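Beta 1-3 glucanase (Clostridium beijerinckii NCIMB 8052, PDB 5H4E) probably hydrolyses the beta-1,3-glucosidic linkages of beta-1,3-glucans, as a member of glycoside hydrolase family 64. Local coordinates at residues Thr67-Phe72 / Asn126-Asn131; Lys91-Arg96 / Ala142-Gly147; Pro104-Val109 / Thr132-Glu137. All coordinates share one frame; numbering follows the deposited sequence.

Contact 1: Thr67-Phe72 / Asn126-Asn131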
loop_
_atom_site.group_PDB
_atom_site.type_symbol
_atom_site.label_atom_id
_atom_site.label_comp_id
_atom_site.label_asym_id
_atom_site.label_seq_id
_atom_site.Cartn_x
_atom_site.Cartn_y
_atom_site.Cartn_z
ATOM N N THR A 67 24.786 -3.183 -10.968
ATOM C CA THR A 67 24.094 -1.912 -11.162
ATOM C C THR A 67 25.143 -0.851 -11.500
ATOM O O THR A 67 26.339 -1.151 -11.484
ATOM C CB THR A 67 23.281 -1.512 -9.903
ATOM O OG1 THR A 67 24.167 -1.093 -8.861
ATOM C CG2 THR A 67 22.460 -2.684 -9.414
ATOM N N PRO A 68 24.720 0.387 -11.824
ATOM C CA PRO A 68 25.773 1.393 -12.054
ATOM C C PRO A 68 26.671 1.635 -10.824
ATOM O O PRO A 68 27.758 2.203 -10.955
ATOM C CB PRO A 68 24.972 2.656 -12.414
ATOM C CG PRO A 68 23.729 2.116 -13.060
ATOM C CD PRO A 68 23.399 0.853 -12.292
ATOM N N ASP A 69 26.227 1.195 -9.649
ATOM C CA ASP A 69 26.954 1.478 -8.417
ATOM C C ASP A 69 27.826 0.318 -7.950
ATOM O O ASP A 69 28.543 0.445 -6.953
ATOM C CB ASP A 69 25.979 1.873 -7.308
ATOM C CG ASP A 69 25.365 3.240 -7.537
ATOM O OD1 ASP A 69 25.953 4.045 -8.304
ATOM O OD2 ASP A 69 24.307 3.520 -6.931
ATOM N N GLY A 70 27.788 -0.798 -8.677
ATOM C CA GLY A 70 28.601 -1.954 -8.330
ATOM C C GLY A 70 27.934 -3.298 -8.584
ATOM O O GLY A 70 26.864 -3.365 -9.195
ATOM N N THR A 71 28.575 -4.368 -8.110
ATOM C CA THR A 71 28.053 -5.731 -8.227
ATOM C C THR A 71 27.742 -6.311 -6.833
ATOM O O THR A 71 28.584 -6.252 -5.931
ATOM C CB THR A 71 29.055 -6.636 -8.973
ATOM O OG1 THR A 71 29.268 -6.113 -10.286
ATOM C CG2 THR A 71 28.550 -8.082 -9.080
ATOM N N PHE A 72 26.535 -6.855 -6.648
ATOM C CA PHE A 72 26.132 -7.357 -5.333
ATOM C C PHE A 72 25.406 -8.705 -5.376
ATOM O O PHE A 72 24.845 -9.092 -6.405
ATOM C CB PHE A 72 25.232 -6.337 -4.627
ATOM C CG PHE A 72 25.634 -4.906 -4.847
ATOM C CD1 PHE A 72 26.558 -4.292 -4.012
ATOM C CD2 PHE A 72 25.072 -4.165 -5.882
ATOM C CE1 PHE A 72 26.929 -2.963 -4.206
ATOM C CE2 PHE A 72 25.438 -2.834 -6.083
ATOM C CZ PHE A 72 26.369 -2.234 -5.240
ATOM N N ASN A 126 15.659 5.132 -6.290
ATOM C CA ASN A 126 17.065 5.008 -6.695
ATOM C C ASN A 126 17.180 4.372 -8.075
ATOM O O ASN A 126 16.828 3.210 -8.237
ATOM C CB ASN A 126 17.844 4.178 -5.660
ATOM C CG ASN A 126 19.312 3.979 -6.043
ATOM O OD1 ASN A 126 19.873 4.705 -6.887
ATOM N ND2 ASN A 126 19.944 2.992 -5.422
ATOM N N THR A 127 17.678 5.109 -9.071
ATOM C CA THR A 127 17.733 4.556 -10.427
ATOM C C THR A 127 18.746 3.425 -10.526
ATOM O O THR A 127 18.701 2.628 -11.469
ATOM C CB THR A 127 18.072 5.629 -11.507
ATOM O OG1 THR A 127 19.154 6.450 -11.053
ATOM C CG2 THR A 127 16.853 6.517 -11.788
ATOM N N SER A 128 19.637 3.325 -9.545
ATOM C CA SER A 128 20.578 2.210 -9.507
ATOM C C SER A 128 20.106 1.028 -8.650
ATOM O O SER A 128 20.876 0.104 -8.372
ATOM C CB SER A 128 21.938 2.705 -9.022
ATOM O OG SER A 128 22.437 3.671 -9.933
ATOM N N ASP A 129 18.837 1.038 -8.251
ATOM C CA ASP A 129 18.255 -0.128 -7.584
ATOM C C ASP A 129 18.285 -1.339 -8.526
ATOM O O ASP A 129 18.023 -1.205 -9.717
ATOM C CB ASP A 129 16.821 0.167 -7.142
ATOM C CG ASP A 129 16.272 -0.887 -6.180
ATOM O OD1 ASP A 129 15.779 -1.927 -6.656
ATOM O OD2 ASP A 129 16.331 -0.677 -4.949
ATOM N N PRO A 130 18.607 -2.527 -7.995
ATOM C CA PRO A 130 18.703 -3.749 -8.810
ATOM C C PRO A 130 17.376 -4.178 -9.432
ATOM O O PRO A 130 17.364 -4.974 -10.374
ATOM C CB PRO A 130 19.175 -4.804 -7.801
ATOM C CG PRO A 130 18.743 -4.283 -6.481
ATOM C CD PRO A 130 18.902 -2.795 -6.577
ATOM N N ASN A 131 16.275 -3.646 -8.913
ATOM C CA ASN A 131 14.947 -4.049 -9.355
ATOM C C ASN A 131 14.316 -3.101 -10.373
ATOM O O ASN A 131 13.165 -3.290 -10.765
ATOM C CB ASN A 131 14.021 -4.177 -8.146
ATOM C CG ASN A 131 14.506 -5.218 -7.160
ATOM O OD1 ASN A 131 14.347 -6.415 -7.383
ATOM N ND2 ASN A 131 15.101 -4.767 -6.066
#
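T67 and S128 meet where two type I turns, T67–G70 and N126–D129, pack together at the surface; the CA atoms of T67 and S128 lie 5.7 Å apart. Across the contact the interaction is van der Waals packing. T67 sits against the backbone carbonyl of S128, its CB 3.3 Å from S128 O, and its CG2 continues to P130 CA at 4.0 Å. The S128 side chain in turn lies against P68 and D69: S128 OG is 3.7 Å from P68 CB, and S128 CB is 3.3 Å from D69 OD2. Hydrogen bonds act within each segment and fix its shape. T67 OG1, held between the backbone N and the carbonyl carbon (chi1 73°), accepts from D69 N at 3.2 Å to form an ST turn. S128 N gives to N126 OD1 from above the plane of the N126 side-chain carbonyl, closing an Asx turn. In a second Asx turn D129 OD1 is gripped twice: N131 ND2 takes its syn lone pair, and N131 N comes from the anti side, somewhat out of the carboxylate plane. D129 OD2 is hydrogen-bonded to N123 N. In the fold, the tip of the 63-67/70-74 hairpin, with K65 touching P130, thus rests on the loop between strands 117-120 and 136-144.

Contact 2: Lys91-Arg96 / Ala142-Gly147; sequences KIIGAR and AWTNDG
K91 lays its aliphatic chain over one face of the W143 indole, the two side chains crossing at about a right angle. The bend at chi2 (-73°) brings CD over the five-membered ring, 3.5 Å from its centroid and 3° off the normal, a CH-pi contact. The next carbon, K91 CE, is 3.5 Å from W143 NE1, whereas K91 NZ is farther from the ring, at a range that allows at most a weak cation-pi attraction. Backbone bonds hold the two segments together: I92 and W143 form an antiparallel hydrogen-bonded pair, in which W143 N gives to I92 O at 2.8 Å and I92 N gives to W143 O at 3.1 Å. The bridge joins strand 86-92, at the edge of the five-stranded mixed sheet, to strand 136-144 of the eight-stranded sheet. After a corner at I93 and G94 the chain enters strand 95-101, which also pairs with 136-144, through A95 and M141. At the corner, I93 CG2 touches T144 CG2 at 4.0 Å. Farther out, the type I turn T144–G147 carries an ST turn, T144 OG1 accepting from D146 N, and sets G147 O in plane at the indole edge. Strand 147-151 then returns, with L148 against W143 and W149 against T144.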
loop_
_atom_site.group_PDB
_atom_site.type_symbol
_atom_site.label_atom_id
_atom_site.label_comp_id
_atom_site.label_asym_id
_atom_site.label_seq_id
_atom_site.Cartn_x
_atom_site.Cartn_y
_atom_site.Cartn_z
ATOM N N LYS A 91 -0.230 -17.823 11.219
ATOM C CA LYS A 91 -0.351 -16.472 11.768
ATOM C C LYS A 91 0.935 -15.710 11.440
ATOM O O LYS A 91 2.026 -16.281 11.505
ATOM C CB LYS A 91 -0.583 -16.505 13.279
ATOM C CG LYS A 91 -1.872 -17.182 13.719
ATOM C CD LYS A 91 -3.076 -16.336 13.418
ATOM C CE LYS A 91 -4.348 -16.951 14.024
ATOM N NZ LYS A 91 -4.239 -17.136 15.504
ATOM N N ILE A 92 0.800 -14.443 11.051
ATOM C CA ILE A 92 1.947 -13.670 10.578
ATOM C C ILE A 92 1.577 -12.190 10.545
ATOM O O ILE A 92 0.414 -11.837 10.343
ATOM C CB ILE A 92 2.414 -14.150 9.165
ATOM C CG1 ILE A 92 3.774 -13.548 8.782
ATOM C CG2 ILE A 92 1.355 -13.850 8.105
ATOM C CD1 ILE A 92 4.365 -14.156 7.501
ATOM N N ILE A 93 2.558 -11.323 10.761
ATOM C CA ILE A 93 2.293 -9.888 10.734
ATOM C C ILE A 93 3.202 -9.131 9.763
ATOM O O ILE A 93 4.279 -9.612 9.401
ATOM C CB ILE A 93 2.431 -9.280 12.138
ATOM C CG1 ILE A 93 3.831 -9.507 12.691
ATOM C CG2 ILE A 93 1.410 -9.898 13.080
ATOM C CD1 ILE A 93 3.967 -9.051 14.128
ATOM N N GLY A 94 2.739 -7.952 9.345
ATOM C CA GLY A 94 3.483 -7.075 8.456
ATOM C C GLY A 94 4.036 -7.787 7.235
ATOM O O GLY A 94 5.177 -7.561 6.836
ATOM N N ALA A 95 3.233 -8.664 6.641
ATOM C CA ALA A 95 3.734 -9.529 5.571
ATOM C C ALA A 95 3.478 -8.947 4.188
ATOM O O ALA A 95 2.494 -8.221 3.979
ATOM C CB ALA A 95 3.105 -10.928 5.683
ATOM N N ARG A 96 4.386 -9.243 3.259
ATOM C CA ARG A 96 4.209 -8.915 1.851
ATOM C C ARG A 96 4.464 -10.148 0.988
ATOM O O ARG A 96 5.480 -10.830 1.151
ATOM C CB ARG A 96 5.156 -7.801 1.424
ATOM C CG ARG A 96 4.909 -6.484 2.110
ATOM C CD ARG A 96 5.926 -5.485 1.632
ATOM N NE ARG A 96 5.597 -4.147 2.073
ATOM C CZ ARG A 96 6.189 -3.048 1.621
ATOM N NH1 ARG A 96 7.139 -3.131 0.700
ATOM N NH2 ARG A 96 5.814 -1.863 2.084
ATOM N N ALA A 142 -1.895 -9.605 6.978
ATOM C CA ALA A 142 -1.572 -9.972 8.352
ATOM C C ALA A 142 -2.671 -10.889 8.859
ATOM O O ALA A 142 -3.851 -10.676 8.572
ATOM C CB ALA A 142 -1.437 -8.749 9.230
ATOM N N TRP A 143 -2.274 -11.927 9.581
ATOM C CA TRP A 143 -3.228 -12.845 10.161
ATOM C C TRP A 143 -2.949 -12.854 11.651
ATOM O O TRP A 143 -1.897 -13.324 12.089
ATOM C CB TRP A 143 -3.093 -14.233 9.546
ATOM C CG TRP A 143 -4.103 -15.234 10.026
ATOM C CD1 TRP A 143 -5.279 -14.985 10.684
ATOM C CD2 TRP A 143 -4.009 -16.650 9.889
ATOM N NE1 TRP A 143 -5.923 -16.173 10.965
ATOM C CE2 TRP A 143 -5.160 -17.209 10.487
ATOM C CE3 TRP A 143 -3.057 -17.503 9.324
ATOM C CZ2 TRP A 143 -5.387 -18.582 10.519
ATOM C CZ3 TRP A 143 -3.278 -18.860 9.364
ATOM C CH2 TRP A 143 -4.433 -19.390 9.960
ATOM N N THR A 144 -3.881 -12.301 12.420
ATOM C CA THR A 144 -3.680 -12.119 13.850
ATOM C C THR A 144 -4.779 -12.794 14.641
ATOM O O THR A 144 -5.599 -13.525 14.083
ATOM C CB THR A 144 -3.654 -10.635 14.216
ATOM O OG1 THR A 144 -4.952 -10.077 13.980
ATOM C CG2 THR A 144 -2.627 -9.894 13.357
ATOM N N ASN A 145 -4.805 -12.524 15.940
ATOM C CA ASN A 145 -5.856 -13.035 16.813
ATOM C C ASN A 145 -7.259 -12.588 16.380
ATOM O O ASN A 145 -8.263 -13.206 16.740
ATOM C CB ASN A 145 -5.594 -12.585 18.252
ATOM C CG ASN A 145 -6.636 -13.100 19.219
ATOM O OD1 ASN A 145 -6.983 -14.287 19.196
ATOM N ND2 ASN A 145 -7.156 -12.209 20.071
ATOM N N ASP A 146 -7.315 -11.519 15.593
ATOM C CA ASP A 146 -8.577 -10.911 15.195
ATOM C C ASP A 146 -8.979 -11.201 13.748
ATOM O O ASP A 146 -9.943 -10.625 13.245
ATOM C CB ASP A 146 -8.505 -9.405 15.422
ATOM C CG ASP A 146 -8.226 -9.057 16.871
ATOM O OD1 ASP A 146 -8.728 -9.787 17.757
ATOM O OD2 ASP A 146 -7.509 -8.063 17.124
ATOM N N GLY A 147 -8.258 -12.103 13.088
ATOM C CA GLY A 147 -8.598 -12.491 11.729
ATOM C C GLY A 147 -7.508 -12.122 10.737
ATOM O O GLY A 147 -6.403 -11.741 11.121
#

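Contact 3: Pro104-Val109 / Thr132-Glu137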
loop_
_atom_site.group_PDB
_atom_site.type_symbol
_atom_site.label_atom_id
_atom_site.label_comp_id
_atom_site.label_asym_id
_atom_site.label_seq_id
_atom_site.Cartn_x
_atom_site.Cartn_y
_atom_site.Cartn_z
ATOM N N PRO A 104 12.944 -13.132 -10.649
ATOM C CA PRO A 104 12.625 -12.783 -9.268
ATOM C C PRO A 104 13.177 -11.413 -8.909
ATOM O O PRO A 104 14.049 -10.885 -9.600
ATOM C CB PRO A 104 13.322 -13.886 -8.461
ATOM C CG PRO A 104 14.472 -14.269 -9.322
ATOM C CD PRO A 104 13.947 -14.211 -10.721
ATOM N N LEU A 105 12.679 -10.851 -7.820
ATOM C CA LEU A 105 13.189 -9.582 -7.322
ATOM C C LEU A 105 14.518 -9.807 -6.619
ATOM O O LEU A 105 14.822 -10.926 -6.186
ATOM C CB LEU A 105 12.178 -8.934 -6.374
ATOM C CG LEU A 105 10.843 -8.583 -7.038
ATOM C CD1 LEU A 105 9.900 -7.942 -6.047
ATOM C CD2 LEU A 105 11.131 -7.633 -8.185
ATOM N N TYR A 106 15.320 -8.751 -6.540
ATOM C CA TYR A 106 16.569 -8.791 -5.784
ATOM C C TYR A 106 16.378 -8.166 -4.404
ATOM O O TYR A 106 16.350 -6.937 -4.271
ATOM C CB TYR A 106 17.678 -8.049 -6.520
ATOM C CG TYR A 106 17.998 -8.563 -7.897
ATOM C CD1 TYR A 106 18.898 -9.610 -8.086
ATOM C CD2 TYR A 106 17.427 -7.982 -9.018
ATOM C CE1 TYR A 106 19.201 -10.075 -9.350
ATOM C CE2 TYR A 106 17.723 -8.437 -10.290
ATOM C CZ TYR A 106 18.617 -9.480 -10.452
ATOM O OH TYR A 106 18.907 -9.923 -11.719
ATOM N N ILE A 107 16.238 -9.010 -3.385
ATOM C CA ILE A 107 16.020 -8.539 -2.026
ATOM C C ILE A 107 17.288 -8.680 -1.177
ATOM O O ILE A 107 17.771 -9.793 -0.956
ATOM C CB ILE A 107 14.857 -9.312 -1.359
ATOM C CG1 ILE A 107 13.536 -9.005 -2.089
ATOM C CG2 ILE A 107 14.783 -8.990 0.116
ATOM C CD1 ILE A 107 12.342 -9.789 -1.570
ATOM N N LYS A 108 17.818 -7.551 -0.711
ATOM C CA LYS A 108 19.016 -7.522 0.137
ATOM C C LYS A 108 18.680 -7.648 1.627
ATOM O O LYS A 108 18.014 -6.776 2.189
ATOM C CB LYS A 108 19.795 -6.223 -0.104
ATOM C CG LYS A 108 21.163 -6.131 0.580
ATOM C CD LYS A 108 22.186 -6.996 -0.135
ATOM C CE LYS A 108 23.617 -6.593 0.213
ATOM N NZ LYS A 108 24.587 -7.271 -0.708
ATOM N N VAL A 109 19.149 -8.713 2.275
ATOM C CA VAL A 109 18.966 -8.838 3.723
ATOM C C VAL A 109 20.023 -7.988 4.427
ATOM O O VAL A 109 21.164 -7.910 3.972
ATOM C CB VAL A 109 19.065 -10.310 4.215
ATOM C CG1 VAL A 109 18.787 -10.390 5.724
ATOM C CG2 VAL A 109 18.102 -11.202 3.448
ATOM N N THR A 132 15.064 -2.090 -10.803
ATOM C CA THR A 132 14.555 -1.149 -11.796
ATOM C C THR A 132 14.062 -1.870 -13.048
ATOM O O THR A 132 14.745 -2.733 -13.596
ATOM C CB THR A 132 15.626 -0.099 -12.196
ATOM O OG1 THR A 132 16.839 -0.760 -12.565
ATOM C CG2 THR A 132 15.905 0.827 -11.032
ATOM N N GLY A 133 12.855 -1.540 -13.486
ATOM C CA GLY A 133 12.323 -2.135 -14.694
ATOM C C GLY A 133 11.618 -3.479 -14.559
ATOM O O GLY A 133 10.985 -3.936 -15.518
ATOM N N ILE A 134 11.723 -4.136 -13.405
ATOM C CA ILE A 134 11.110 -5.461 -13.263
ATOM C C ILE A 134 9.599 -5.358 -13.014
ATOM O O ILE A 134 9.143 -4.501 -12.244
ATOM C CB ILE A 134 11.761 -6.271 -12.134
ATOM C CG1 ILE A 134 13.270 -6.422 -12.377
ATOM C CG2 ILE A 134 11.118 -7.641 -12.016
ATOM C CD1 ILE A 134 14.001 -7.122 -11.242
ATOM N N MET A 135 8.830 -6.193 -13.703
ATOM C CA MET A 135 7.381 -6.251 -13.496
ATOM C C MET A 135 7.109 -6.940 -12.181
ATOM O O MET A 135 7.415 -8.123 -12.025
ATOM C CB MET A 135 6.686 -6.999 -14.632
ATOM C CG MET A 135 6.964 -6.437 -16.038
ATOM S SD MET A 135 6.292 -4.787 -16.338
ATOM C CE MET A 135 7.724 -3.788 -15.984
ATOM N N PHE A 136 6.569 -6.202 -11.217
ATOM C CA PHE A 136 6.209 -6.818 -9.937
ATOM C C PHE A 136 5.100 -6.040 -9.247
ATOM O O PHE A 136 4.914 -4.844 -9.497
ATOM C CB PHE A 136 7.432 -6.907 -9.007
ATOM C CG PHE A 136 7.873 -5.578 -8.440
ATOM C CD1 PHE A 136 7.344 -5.100 -7.254
ATOM C CD2 PHE A 136 8.834 -4.813 -9.095
ATOM C CE1 PHE A 136 7.738 -3.879 -6.734
ATOM C CE2 PHE A 136 9.240 -3.593 -8.578
ATOM C CZ PHE A 136 8.691 -3.122 -7.397
ATOM N N GLU A 137 4.364 -6.746 -8.391
ATOM C CA GLU A 137 3.443 -6.153 -7.427
ATOM C C GLU A 137 3.648 -6.897 -6.110
ATOM O O GLU A 137 4.374 -7.902 -6.076
ATOM C CB GLU A 137 1.982 -6.268 -7.892
ATOM C CG GLU A 137 1.709 -5.637 -9.241
ATOM C CD GLU A 137 1.568 -4.113 -9.182
ATOM O OE1 GLU A 137 1.897 -3.493 -8.141
ATOM O OE2 GLU A 137 1.124 -3.535 -10.192
#
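L105 and I134 mark the closest backbone approach, yet their CA atoms stay 7.5 Å apart, too far for sheet pairing, and apolar side chains bridge the distance. L105 is the central one. Its CD2 meets both I134 CG2, at 3.8 Å, and F136 CD2, at 3.7 Å, while its other methyl, CD1, reaches F136 CG at 3.9 Å. L105 and F136 cross at about a right angle, and both L105 methyls meet the CB as well as the ring of F136. The two branches of I134 serve different partners: CG2, anti to the backbone N, goes to L105, and the other branch ends in CD1, 4.1 Å from Y106 CE2 and also near the carbonyl oxygen of P104. The hydroxyl of Y106 lies apart from this packing and is hydrogen-bonded to K103 NZ. L105, Y106, I134 and F136 are buried where the chain enters strand 136-144. Neighbouring strand 95-101 flanks them, with Y98 and S100 against L105 and S100 against F136, and holds segment 132-137 by backbone hydrogen bonds between M135 and Y101 and between E137 and I99; L63 of strand 63-67 lies against P104 and Y106.

How the contacts relate
Along the chain the six segments run 67-72, 91-96, 104-109, 126-131, 132-137, 142-147, so contact 3 lies within the span of contact 2, and contact 1 interleaves with both. Contacts 1 and 3 are neighbours, about 11 Å apart centre to centre, and they join directly: N131 OD1 and Y106 N are 2.7 Å apart, probably a hydrogen bond, and P130 O packs on Y106 CD2. Contact 2 is remote, centre to centre about 32 Å from contact 1 and about 23 Å from contact 3. Contacts 2 and 3 nevertheless sit near opposite ends of strand 136-144, paired with 95-101 in the eight-stranded sheet, so one strand connects the sheet-to-sheet bridge to the buried cluster and, through it, to the surface hairpin.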